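Local coordinates for protein ribose 5-phosphate isomerase RpiB (PDB 4EGS) that probably hydrolyses protein phosphotyrosine through this N-terminal low molecular weight phosphatase domain of a longer polypeptide that also carries an RpiB-type isomerase domain, at residues 49-54 and 171-176; 108-113 and 129-134; 122-127 and 141-146. All coordinates share one frame; numbering follows the deposited sequence.

Contact 1: 49-54 and 171-176; sequences PMAEGI and GLIDKL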
ATOM      1  N   PRO A  49       8.490  16.447   9.967  1.00 29.25           N
ATOM      2  CA  PRO A  49       7.127  16.814  10.369  1.00 28.08           C
ATOM      3  C   PRO A  49       6.297  17.293   9.181  1.00 26.36           C
ATOM      4  O   PRO A  49       5.093  17.043   9.137  1.00 27.31           O
ATOM      5  CB  PRO A  49       7.351  17.970  11.349  1.00 29.49           C
ATOM      6  CG  PRO A  49       8.725  17.761  11.871  1.00 29.20           C
ATOM      7  CD  PRO A  49       9.503  17.210  10.719  1.00 29.09           C
ATOM      8  N   MET A  50       6.940  17.970   8.235  1.00 26.83           N
ATOM      9  CA  MET A  50       6.266  18.446   7.032  1.00 26.48           C
ATOM     10  C   MET A  50       5.888  17.288   6.118  1.00 26.88           C
ATOM     11  O   MET A  50       4.752  17.200   5.652  1.00 28.34           O
ATOM     12  CB  MET A  50       7.141  19.451   6.275  1.00 28.49           C
ATOM     13  CG  MET A  50       7.216  20.827   6.924  1.00 29.34           C
ATOM     14  SD  MET A  50       8.513  21.877   6.233  1.00 34.21           S
ATOM     15  CE  MET A  50       7.847  22.235   4.613  1.00 27.33           C
ATOM     16  N   ALA A  51       6.848  16.402   5.866  1.00 27.01           N
ATOM     17  CA  ALA A  51       6.613  15.227   5.037  1.00 27.54           C
ATOM     18  C   ALA A  51       5.507  14.361   5.630  1.00 28.39           C
ATOM     19  O   ALA A  51       4.661  13.839   4.907  1.00 28.41           O
ATOM     20  CB  ALA A  51       7.892  14.422   4.882  1.00 27.43           C
ATOM     21  N   GLU A  52       5.520  14.219   6.951  1.00 28.21           N
ATOM     22  CA  GLU A  52       4.487  13.473   7.657  1.00 27.45           C
ATOM     23  C   GLU A  52       3.145  14.188   7.570  1.00 28.24           C
ATOM     24  O   GLU A  52       2.104  13.559   7.377  1.00 29.88           O
ATOM     25  CB  GLU A  52       4.875  13.296   9.123  1.00 27.42           C
ATOM     26  CG  GLU A  52       3.775  12.737  10.003  1.00 27.94           C
ATOM     27  CD  GLU A  52       4.075  12.904  11.477  1.00 31.03           C
ATOM     28  OE1 GLU A  52       3.263  12.445  12.308  1.00 31.88           O
ATOM     29  OE2 GLU A  52       5.123  13.501  11.805  1.00 32.72           O
ATOM     30  N   GLY A  53       3.183  15.510   7.711  1.00 29.24           N
ATOM     31  CA  GLY A  53       1.981  16.322   7.736  1.00 28.82           C
ATOM     32  C   GLY A  53       1.143  16.254   6.474  1.00 28.93           C
ATOM     33  O   GLY A  53      -0.040  15.915   6.531  1.00 29.61           O
ATOM     34  N   ILE A  54       1.745  16.574   5.334  1.00 29.93           N
ATOM     35  CA  ILE A  54       0.993  16.618   4.083  1.00 30.96           C
ATOM     36  C   ILE A  54       0.692  15.224   3.524  1.00 29.88           C
ATOM     37  O   ILE A  54      -0.259  15.054   2.762  1.00 30.66           O
ATOM     38  CB  ILE A  54       1.675  17.509   3.009  1.00 31.69           C
ATOM     39  CG1 ILE A  54       2.455  16.669   1.992  1.00 29.40           C
ATOM     40  CG2 ILE A  54       2.563  18.557   3.668  1.00 31.01           C
ATOM     41  CD1 ILE A  54       3.829  16.262   2.458  1.00 31.37           C
ATOM     42  N   GLY A 171       5.154  16.981  -3.944  1.00 34.36           N
ATOM     43  CA  GLY A 171       5.285  16.319  -5.229  1.00 35.74           C
ATOM     44  C   GLY A 171       5.816  14.906  -5.085  1.00 32.76           C
ATOM     45  O   GLY A 171       5.356  13.987  -5.762  1.00 33.83           O
ATOM     46  N   LEU A 172       6.788  14.733  -4.194  1.00 30.55           N
ATOM     47  CA  LEU A 172       7.383  13.425  -3.948  1.00 30.68           C
ATOM     48  C   LEU A 172       6.400  12.482  -3.266  1.00 32.09           C
ATOM     49  O   LEU A 172       6.364  11.288  -3.564  1.00 32.98           O
ATOM     50  CB  LEU A 172       8.646  13.562  -3.096  1.00 30.88           C
ATOM     51  CG  LEU A 172       9.843  14.273  -3.727  1.00 29.36           C
ATOM     52  CD1 LEU A 172      10.943  14.446  -2.697  1.00 29.52           C
ATOM     53  CD2 LEU A 172      10.351  13.509  -4.940  1.00 29.76           C
ATOM     54  N   ILE A 173       5.609  13.017  -2.341  1.00 31.25           N
ATOM     55  CA  ILE A 173       4.625  12.214  -1.624  1.00 30.30           C
ATOM     56  C   ILE A 173       3.486  11.779  -2.557  1.00 33.15           C
ATOM     57  O   ILE A 173       2.895  10.710  -2.377  1.00 34.04           O
ATOM     58  CB  ILE A 173       4.116  12.934  -0.344  1.00 30.36           C
ATOM     59  CG1 ILE A 173       4.919  12.473   0.877  1.00 33.17           C
ATOM     60  CG2 ILE A 173       2.647  12.663  -0.092  1.00 29.20           C
ATOM     61  CD1 ILE A 173       5.915  13.486   1.391  1.00 29.14           C
ATOM     62  N   ASP A 174       3.205  12.596  -3.569  1.00 34.45           N
ATOM     63  CA  ASP A 174       2.260  12.218  -4.618  1.00 33.49           C
ATOM     64  C   ASP A 174       2.700  10.925  -5.302  1.00 32.62           C
ATOM     65  O   ASP A 174       1.891  10.020  -5.514  1.00 34.61           O
ATOM     66  CB  ASP A 174       2.117  13.334  -5.658  1.00 35.54           C
ATOM     67  CG  ASP A 174       1.106  14.388  -5.250  1.00 35.18           C
ATOM     68  OD1 ASP A 174       0.278  14.109  -4.357  1.00 36.71           O
ATOM     69  OD2 ASP A 174       1.129  15.493  -5.834  1.00 35.42           O
ATOM     70  N   LYS A 175       3.984  10.845  -5.640  1.00 30.78           N
ATOM     71  CA  LYS A 175       4.543   9.642  -6.245  1.00 32.29           C
ATOM     72  C   LYS A 175       4.566   8.503  -5.233  1.00 32.94           C
ATOM     73  O   LYS A 175       4.343   7.344  -5.582  1.00 31.55           O
ATOM     74  CB  LYS A 175       5.963   9.899  -6.754  1.00 30.53           C
ATOM     75  CG  LYS A 175       6.103  11.083  -7.693  1.00 31.25           C
ATOM     76  CD  LYS A 175       7.456  11.061  -8.390  1.00 32.53           C
ATOM     77  CE  LYS A 175       7.804  12.418  -8.984  1.00 34.04           C
ATOM     78  NZ  LYS A 175       6.732  12.943  -9.874  1.00 35.70           N
ATOM     79  N   LEU A 176       4.844   8.852  -3.980  1.00 32.88           N
ATOM     80  CA  LEU A 176       4.913   7.886  -2.891  1.00 32.20           C
ATOM     81  C   LEU A 176       3.583   7.160  -2.733  1.00 31.72           C
ATOM     82  O   LEU A 176       3.532   5.932  -2.708  1.00 32.36           O
ATOM     83  CB  LEU A 176       5.255   8.603  -1.582  1.00 30.68           C
ATOM     84  CG  LEU A 176       6.178   7.934  -0.560  1.00 30.45           C
ATOM     85  CD1 LEU A 176       5.869   8.449   0.840  1.00 28.59           C
ATOM     86  CD2 LEU A 176       6.093   6.418  -0.611  1.00 30.74           C
TER

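Contact 2: 108-113 and 129-134; sequences EDLKGA and SQYPEY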
ATOM      1  N   GLU A 108      11.660   1.276  18.645  1.00 42.18           N
ATOM      2  CA  GLU A 108      10.209   1.138  18.592  1.00 44.17           C
ATOM      3  C   GLU A 108       9.652   1.564  17.238  1.00 43.90           C
ATOM      4  O   GLU A 108       8.722   0.946  16.717  1.00 43.81           O
ATOM      5  CB  GLU A 108       9.563   1.976  19.700  1.00 47.62           C
ATOM      6  CG  GLU A 108       8.535   1.230  20.538  1.00 50.38           C
ATOM      7  CD  GLU A 108       7.980   2.079  21.668  1.00 54.87           C
ATOM      8  OE1 GLU A 108       7.906   1.578  22.810  1.00 60.79           O
ATOM      9  OE2 GLU A 108       7.614   3.246  21.413  1.00 54.23           O
ATOM     10  N   ASP A 109      10.227   2.621  16.671  1.00 43.51           N
ATOM     11  CA  ASP A 109       9.727   3.192  15.424  1.00 42.28           C
ATOM     12  C   ASP A 109      10.105   2.361  14.200  1.00 40.92           C
ATOM     13  O   ASP A 109       9.320   2.238  13.262  1.00 43.23           O
ATOM     14  CB  ASP A 109      10.221   4.631  15.250  1.00 37.65           C
ATOM     15  CG  ASP A 109      10.969   5.145  16.462  1.00 38.20           C
ATOM     16  OD1 ASP A 109      11.731   4.362  17.067  1.00 43.65           O
ATOM     17  OD2 ASP A 109      10.795   6.330  16.813  1.00 37.03           O
ATOM     18  N   LEU A 110      11.307   1.796  14.213  1.00 41.31           N
ATOM     19  CA  LEU A 110      11.801   1.030  13.071  1.00 40.93           C
ATOM     20  C   LEU A 110      11.069  -0.298  12.889  1.00 43.83           C
ATOM     21  O   LEU A 110      10.744  -0.684  11.766  1.00 44.19           O
ATOM     22  CB  LEU A 110      13.308   0.800  13.190  1.00 42.09           C
ATOM     23  CG  LEU A 110      14.169   1.579  12.194  1.00 41.44           C
ATOM     24  CD1 LEU A 110      13.753   3.038  12.151  1.00 40.18           C
ATOM     25  CD2 LEU A 110      15.640   1.454  12.548  1.00 39.05           C
ATOM     26  N   LYS A 111      10.814  -0.991  13.995  1.00 44.33           N
ATOM     27  CA  LYS A 111      10.109  -2.270  13.957  1.00 44.54           C
ATOM     28  C   LYS A 111       8.670  -2.113  13.479  1.00 43.82           C
ATOM     29  O   LYS A 111       8.171  -2.928  12.701  1.00 41.46           O
ATOM     30  CB  LYS A 111      10.122  -2.926  15.337  1.00 47.17           C
ATOM     31  CG  LYS A 111      11.454  -3.533  15.736  1.00 45.35           C
ATOM     32  CD  LYS A 111      11.443  -3.943  17.202  1.00 47.69           C
ATOM     33  CE  LYS A 111      12.606  -4.860  17.540  1.00 45.38           C
ATOM     34  NZ  LYS A 111      12.477  -6.184  16.867  1.00 45.09           N
ATOM     35  N   GLY A 112       8.004  -1.065  13.952  1.00 43.40           N
ATOM     36  CA  GLY A 112       6.616  -0.823  13.608  1.00 40.24           C
ATOM     37  C   GLY A 112       6.436  -0.272  12.206  1.00 43.12           C
ATOM     38  O   GLY A 112       5.318  -0.205  11.694  1.00 43.04           O
ATOM     39  N   ALA A 113       7.541   0.121  11.581  1.00 41.83           N
ATOM     40  CA  ALA A 113       7.495   0.710  10.248  1.00 38.62           C
ATOM     41  C   ALA A 113       7.563  -0.339   9.144  1.00 39.84           C
ATOM     42  O   ALA A 113       8.465  -1.177   9.126  1.00 40.65           O
ATOM     43  CB  ALA A 113       8.613   1.730  10.080  1.00 38.43           C
ATOM     44  N   SER A 129      23.841   1.702   8.553  0.50 41.00           N
ATOM     45  CA  SER A 129      25.115   1.334   9.160  0.50 41.03           C
ATOM     46  C   SER A 129      24.879   0.800  10.567  0.50 40.87           C
ATOM     47  O   SER A 129      25.459  -0.208  10.970  0.50 40.74           O
ATOM     48  CB  SER A 129      26.063   2.534   9.205  0.50 41.52           C
ATOM     49  OG  SER A 129      25.566   3.551  10.058  0.50 41.73           O
ATOM     50  N   GLN A 130      24.012   1.486  11.304  1.00 42.62           N
ATOM     51  CA  GLN A 130      23.688   1.104  12.669  1.00 41.55           C
ATOM     52  C   GLN A 130      22.645  -0.010  12.722  1.00 40.49           C
ATOM     53  O   GLN A 130      22.724  -0.907  13.562  1.00 40.38           O
ATOM     54  CB  GLN A 130      23.199   2.330  13.442  1.00 42.28           C
ATOM     55  CG  GLN A 130      22.322   2.003  14.630  1.00 41.38           C
ATOM     56  CD  GLN A 130      22.671   2.824  15.847  1.00 41.70           C
ATOM     57  OE1 GLN A 130      22.302   3.993  15.951  1.00 45.14           O
ATOM     58  NE2 GLN A 130      23.389   2.213  16.780  1.00 38.29           N
ATOM     59  N   TYR A 131      21.671   0.047  11.817  1.00 40.72           N
ATOM     60  CA  TYR A 131      20.590  -0.933  11.796  1.00 39.39           C
ATOM     61  C   TYR A 131      20.601  -1.780  10.527  1.00 39.05           C
ATOM     62  O   TYR A 131      19.800  -1.551   9.620  1.00 40.86           O
ATOM     63  CB  TYR A 131      19.235  -0.236  11.925  1.00 40.68           C
ATOM     64  CG  TYR A 131      19.095   0.639  13.150  1.00 41.35           C
ATOM     65  CD1 TYR A 131      18.963   0.080  14.414  1.00 41.88           C
ATOM     66  CD2 TYR A 131      19.082   2.025  13.041  1.00 39.15           C
ATOM     67  CE1 TYR A 131      18.831   0.876  15.537  1.00 39.85           C
ATOM     68  CE2 TYR A 131      18.947   2.828  14.158  1.00 40.03           C
ATOM     69  CZ  TYR A 131      18.824   2.248  15.403  1.00 38.40           C
ATOM     70  OH  TYR A 131      18.691   3.043  16.518  1.00 42.57           O
ATOM     71  N   PRO A 132      21.504  -2.769  10.457  1.00 37.96           N
ATOM     72  CA  PRO A 132      21.519  -3.655   9.293  1.00 41.33           C
ATOM     73  C   PRO A 132      20.341  -4.622   9.359  1.00 42.78           C
ATOM     74  O   PRO A 132      19.887  -4.950  10.456  1.00 42.28           O
ATOM     75  CB  PRO A 132      22.844  -4.416   9.446  1.00 41.61           C
ATOM     76  CG  PRO A 132      23.604  -3.703  10.536  1.00 38.51           C
ATOM     77  CD  PRO A 132      22.559  -3.121  11.417  1.00 37.33           C
ATOM     78  N   GLU A 133      19.852  -5.049   8.197  1.00 42.86           N
ATOM     79  CA  GLU A 133      18.700  -5.952   8.087  1.00 43.41           C
ATOM     80  C   GLU A 133      17.369  -5.302   8.483  1.00 42.28           C
ATOM     81  O   GLU A 133      16.308  -5.918   8.374  1.00 40.52           O
ATOM     82  CB  GLU A 133      18.938  -7.285   8.814  1.00 47.01           C
ATOM     83  CG  GLU A 133      19.971  -8.185   8.136  1.00 47.11           C
ATOM     84  CD  GLU A 133      21.391  -7.653   8.257  1.00 47.55           C
ATOM     85  OE1 GLU A 133      21.841  -7.415   9.397  1.00 47.57           O
ATOM     86  OE2 GLU A 133      22.055  -7.470   7.213  1.00 47.71           O
ATOM     87  N   TYR A 134      17.440  -4.059   8.952  1.00 42.39           N
ATOM     88  CA  TYR A 134      16.298  -3.159   8.922  1.00 40.94           C
ATOM     89  C   TYR A 134      16.448  -2.414   7.609  1.00 41.09           C
ATOM     90  O   TYR A 134      15.536  -1.728   7.151  1.00 40.91           O
ATOM     91  CB  TYR A 134      16.348  -2.163  10.079  1.00 40.43           C
ATOM     92  CG  TYR A 134      15.847  -2.703  11.396  1.00 43.24           C
ATOM     93  CD1 TYR A 134      14.657  -3.417  11.473  1.00 43.32           C
ATOM     94  CD2 TYR A 134      16.565  -2.497  12.566  1.00 45.91           C
ATOM     95  CE1 TYR A 134      14.198  -3.910  12.682  1.00 46.08           C
ATOM     96  CE2 TYR A 134      16.116  -2.986  13.776  1.00 46.91           C
ATOM     97  CZ  TYR A 134      14.934  -3.690  13.829  1.00 47.96           C
ATOM     98  OH  TYR A 134      14.490  -4.176  15.037  1.00 48.83           O
TER

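Contact 3: 122-127 and 141-146; sequences SHKRSL and IKEFVG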
ATOM      1  N   SER A 122      22.279  10.955   3.878  1.00 35.80           N
ATOM      2  CA  SER A 122      22.983  10.959   5.154  1.00 36.37           C
ATOM      3  C   SER A 122      22.165  10.245   6.222  1.00 35.28           C
ATOM      4  O   SER A 122      22.689   9.421   6.973  1.00 35.52           O
ATOM      5  CB  SER A 122      23.273  12.392   5.600  1.00 34.48           C
ATOM      6  OG  SER A 122      22.072  13.110   5.831  1.00 33.00           O
ATOM      7  N   HIS A 123      20.877  10.569   6.286  1.00 34.11           N
ATOM      8  CA  HIS A 123      19.977   9.947   7.247  1.00 34.07           C
ATOM      9  C   HIS A 123      19.830   8.462   6.940  1.00 36.62           C
ATOM     10  O   HIS A 123      19.771   7.633   7.848  1.00 39.71           O
ATOM     11  CB  HIS A 123      18.605  10.622   7.222  1.00 33.14           C
ATOM     12  CG  HIS A 123      18.659  12.116   7.312  1.00 33.53           C
ATOM     13  ND1 HIS A 123      18.184  12.939   6.316  1.00 31.34           N
ATOM     14  CD2 HIS A 123      19.131  12.935   8.283  1.00 31.82           C
ATOM     15  CE1 HIS A 123      18.361  14.201   6.667  1.00 30.24           C
ATOM     16  NE2 HIS A 123      18.933  14.225   7.856  1.00 29.34           N
ATOM     17  N   LYS A 124      19.772   8.134   5.652  1.00 35.90           N
ATOM     18  CA  LYS A 124      19.670   6.747   5.216  1.00 37.09           C
ATOM     19  C   LYS A 124      20.891   5.941   5.639  1.00 38.12           C
ATOM     20  O   LYS A 124      20.763   4.870   6.233  1.00 39.03           O
ATOM     21  CB  LYS A 124      19.503   6.668   3.697  1.00 34.16           C
ATOM     22  CG  LYS A 124      19.604   5.254   3.149  1.00 36.15           C
ATOM     23  CD  LYS A 124      19.633   5.240   1.631  1.00 35.38           C
ATOM     24  CE  LYS A 124      19.882   3.837   1.105  1.00 32.34           C
ATOM     25  NZ  LYS A 124      19.990   3.811  -0.381  1.00 31.94           N
ATOM     26  N   ARG A 125      22.075   6.463   5.331  1.00 37.24           N
ATOM     27  CA  ARG A 125      23.323   5.783   5.659  1.00 39.25           C
ATOM     28  C   ARG A 125      23.494   5.573   7.160  1.00 41.80           C
ATOM     29  O   ARG A 125      23.884   4.491   7.601  1.00 43.88           O
ATOM     30  CB  ARG A 125      24.530   6.540   5.100  1.00 42.46           C
ATOM     31  CG  ARG A 125      25.853   6.001   5.616  1.00 42.36           C
ATOM     32  CD  ARG A 125      27.034   6.460   4.786  1.00 40.07           C
ATOM     33  NE  ARG A 125      28.218   5.663   5.089  1.00 43.93           N
ATOM     34  CZ  ARG A 125      28.503   4.501   4.508  1.00 45.02           C
ATOM     35  NH1 ARG A 125      27.692   4.001   3.586  1.00 46.15           N
ATOM     36  NH2 ARG A 125      29.601   3.839   4.848  1.00 43.46           N
ATOM     37  N   SER A 126      23.204   6.613   7.935  1.00 40.81           N
ATOM     38  CA  SER A 126      23.295   6.545   9.390  1.00 40.57           C
ATOM     39  C   SER A 126      22.461   5.396   9.942  1.00 40.56           C
ATOM     40  O   SER A 126      22.899   4.668  10.833  1.00 41.59           O
ATOM     41  CB  SER A 126      22.840   7.865  10.015  1.00 38.77           C
ATOM     42  OG  SER A 126      22.792   7.768  11.428  1.00 40.66           O
ATOM     43  N   LEU A 127      21.260   5.234   9.395  1.00 38.31           N
ATOM     44  CA  LEU A 127      20.360   4.171   9.818  1.00 39.18           C
ATOM     45  C   LEU A 127      20.877   2.785   9.426  1.00 40.36           C
ATOM     46  O   LEU A 127      20.994   1.904  10.277  1.00 41.75           O
ATOM     47  CB  LEU A 127      18.955   4.403   9.252  1.00 38.39           C
ATOM     48  CG  LEU A 127      18.189   5.605   9.813  1.00 35.67           C
ATOM     49  CD1 LEU A 127      16.978   5.928   8.951  1.00 35.31           C
ATOM     50  CD2 LEU A 127      17.765   5.352  11.253  1.00 36.63           C
ATOM     51  N   ILE A 141      14.022   9.358   0.390  1.00 32.95           N
ATOM     52  CA  ILE A 141      12.752   9.874  -0.111  1.00 32.11           C
ATOM     53  C   ILE A 141      12.720  10.025  -1.639  1.00 33.21           C
ATOM     54  O   ILE A 141      11.668   9.880  -2.261  1.00 34.29           O
ATOM     55  CB  ILE A 141      12.388  11.218   0.572  1.00 30.87           C
ATOM     56  CG1 ILE A 141      10.935  11.607   0.285  1.00 30.90           C
ATOM     57  CG2 ILE A 141      13.356  12.321   0.166  1.00 32.48           C
ATOM     58  CD1 ILE A 141       9.949  11.048   1.287  1.00 32.69           C
ATOM     59  N   LYS A 142      13.877  10.297  -2.237  1.00 32.99           N
ATOM     60  CA  LYS A 142      13.978  10.474  -3.682  1.00 31.36           C
ATOM     61  C   LYS A 142      14.208   9.146  -4.397  1.00 33.12           C
ATOM     62  O   LYS A 142      13.636   8.894  -5.456  1.00 34.95           O
ATOM     63  CB  LYS A 142      15.106  11.452  -4.022  1.00 32.93           C
ATOM     64  CG  LYS A 142      14.911  12.853  -3.459  1.00 32.74           C
ATOM     65  CD  LYS A 142      14.024  13.703  -4.357  1.00 33.64           C
ATOM     66  CE  LYS A 142      14.851  14.588  -5.273  1.00 33.95           C
ATOM     67  NZ  LYS A 142      15.807  15.423  -4.497  1.00 34.30           N
ATOM     68  N   GLU A 143      15.044   8.295  -3.811  1.00 34.40           N
ATOM     69  CA  GLU A 143      15.413   7.032  -4.445  1.00 34.16           C
ATOM     70  C   GLU A 143      14.261   6.032  -4.465  1.00 36.03           C
ATOM     71  O   GLU A 143      14.220   5.149  -5.320  1.00 40.84           O
ATOM     72  CB  GLU A 143      16.639   6.413  -3.765  1.00 35.52           C
ATOM     73  CG  GLU A 143      16.308   5.389  -2.690  1.00 35.99           C
ATOM     74  CD  GLU A 143      17.545   4.784  -2.057  1.00 36.83           C
ATOM     75  OE1 GLU A 143      17.412   4.120  -1.009  1.00 38.61           O
ATOM     76  OE2 GLU A 143      18.650   4.972  -2.608  1.00 39.95           O
ATOM     77  N   PHE A 144      13.327   6.171  -3.529  1.00 33.95           N
ATOM     78  CA  PHE A 144      12.193   5.256  -3.459  1.00 34.80           C
ATOM     79  C   PHE A 144      11.228   5.496  -4.616  1.00 36.74           C
ATOM     80  O   PHE A 144      10.575   4.569  -5.095  1.00 39.79           O
ATOM     81  CB  PHE A 144      11.462   5.386  -2.121  1.00 34.22           C
ATOM     82  CG  PHE A 144      10.339   4.399  -1.945  1.00 35.52           C
ATOM     83  CD1 PHE A 144      10.592   3.114  -1.492  1.00 33.60           C
ATOM     84  CD2 PHE A 144       9.031   4.756  -2.231  1.00 34.06           C
ATOM     85  CE1 PHE A 144       9.562   2.205  -1.329  1.00 31.92           C
ATOM     86  CE2 PHE A 144       7.999   3.851  -2.071  1.00 30.98           C
ATOM     87  CZ  PHE A 144       8.265   2.575  -1.620  1.00 29.30           C
ATOM     88  N   VAL A 145      11.144   6.745  -5.062  1.00 35.49           N
ATOM     89  CA  VAL A 145      10.285   7.087  -6.186  1.00 34.69           C
ATOM     90  C   VAL A 145      11.074   7.119  -7.493  1.00 35.63           C
ATOM     91  O   VAL A 145      10.624   7.685  -8.490  1.00 36.13           O
ATOM     92  CB  VAL A 145       9.552   8.428  -5.965  1.00 32.85           C
ATOM     93  CG1 VAL A 145       8.622   8.329  -4.765  1.00 32.69           C
ATOM     94  CG2 VAL A 145      10.547   9.561  -5.778  1.00 33.02           C
ATOM     95  N   GLY A 146      12.256   6.507  -7.479  1.00 36.63           N
ATOM     96  CA  GLY A 146      13.062   6.359  -8.678  1.00 35.10           C
ATOM     97  C   GLY A 146      13.969   7.533  -8.999  1.00 34.46           C
ATOM     98  O   GLY A 146      14.655   7.527 -10.022  1.00 36.31           O
TER

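Contact 1: 49-54 and 171-176
A buried contact of apolar side chains, helix to helix, joins A51 and I54 of helix 47-61 to I173 of helix 159-179, close to the middle of the domain. I173 points toward the opposing helix and does all the touching on its side with one methyl, CD1. That methyl meets I54 CD1 end to end at 3.6 Å, while the two side chains as a whole run obliquely to each other. The same methyl also meets the other helix's backbone: I173 CD1 comes to 3.7 Å from the carbonyl oxygen A51 O and to 4.1 Å from A51 CB. A51 and I173 are the closest pair of the two backbones, 7.6 Å between A51 CA and I173 CA.

In the low molecular weight phosphatase fold, a parallel sheet flanked by helices, helix 47-61 follows directly on the phosphate-binding loop, the P-loop, and here the C-terminal helix packs against it. I54 (chi1 100°) and I173 (chi1 -95°) both lie away from staggered values; I54 leaves its backbone alongside the other helix, but its CD1 end swings nearer. The same interface is prolonged by I173 lying on F55 and K58, and by M50, which reaches T165, A166 and L169 of the C-terminal helix as well as helix 83-93.

Contact 2: 108-113 and 129-134
The turn that leaves helix 121-130, on its way to the edge strand 138-140 of a beta-alpha-beta unit, holds two tyrosines against the short helix 108-112: L110 and K111 meet Y131 and Y134. L110 is the buried member. Its CD2 methyl sits over one face of the Y131 ring in a CH-pi contact, 3.7 Å from the ring centroid and 21° off the normal, displaced toward the side where L110 CD2 approaches Y131 CD2 to 3.5 Å. The leucine and the tyrosine side chains cross at about a right angle. On the opposite face of the same ring, Q130 CG lies 3.4 Å above the plane, over its centre, and the phenol is thus sandwiched between two aliphatic groups.

The L110 CD2 methyl also leans on the second tyrosine, 4.1 Å from Y134 CD2, while Y131 CB abuts the edge of the Y134 ring in its plane. K111 takes the outer end of that ring: its extended chain runs alongside the phenol oxygen, with K111 CG and K111 CE each 3.2 Å from Y134 OH, and the bend at the last torsion (chi4 -67°) sets the position of NZ. Y131 to Y134 form a type II beta turn, with P132 at the second position and E133 adopting positive phi (70°) at the third; the turn carries the chain from Y131 to Y134, and both rings face the short helix.

L105 packs on both L110 and Y131, and E107 on Y134. K137, just before strand 138-140, donates from NZ to the carbonyls of L110 and A113, and L110 and A113 pack on L38 of strand 36-41.

Contact 3: 122-127 and 141-146
K124 and E143 form a salt bridge across the end of a beta-alpha-beta unit, tying the helix 121-130 to the residues that follow strand 138-140 in this Rossmann-like parallel sheet fold. The tight part is small and purely polar. K124 NZ donates to E143 OE1 at 2.7 Å and, more weakly, to E143 OE2 at 2.8 Å, so that the two carboxylate oxygens bracket the ammonium, with K124 CE following at 3.3 Å from E143 OE1. The two chains arrive from opposite directions. K124 is fully stretched, with CG anti to the backbone nitrogen (chi1 171°), and E143 is straight beyond CG, which lets them span the 10.6 Å between K124 CA and E143 CA.

Around this pair the contact is loose: both residues are partly exposed, and the bridge is the sole point where the segments touch. Packing is instead given to their neighbours, which turn to the sheet and the C-terminal helix. H123 and L127 lie on V40, I141 on F39 and L117, and F144 on L176. H123 also reaches the anion pocket, where its NE2 is hydrogen-bonded to T42 OG1.

A further bond probably helps to hold the carboxylate: E143 OE1, which meets the lysine with its syn lone pair, also accepts from the backbone T140 N.

How the contacts relate
Contact 1 encloses the other two along the chain, whereas contacts 2 and 3 interlock, their segments alternating and both drawing on helix 121-130. Contacts 1 and 2 lie on opposite sides of the chain's centre, about 21 Å between centres and about 10 Å between nearest atoms. Contact 3 has its centre about 14 Å from both others; it touches contact 1, among other places, where L172 CD1 lies 3.6 Å from K142 CD. Contact 1 is near the bicarbonate pocket: the A51 side chain is about 6 Å from that of R47 and about 8 Å from that of the predicted nucleophile C41. From K124 to R47 the side chains are about 11 Å apart, and contact 2 is remote.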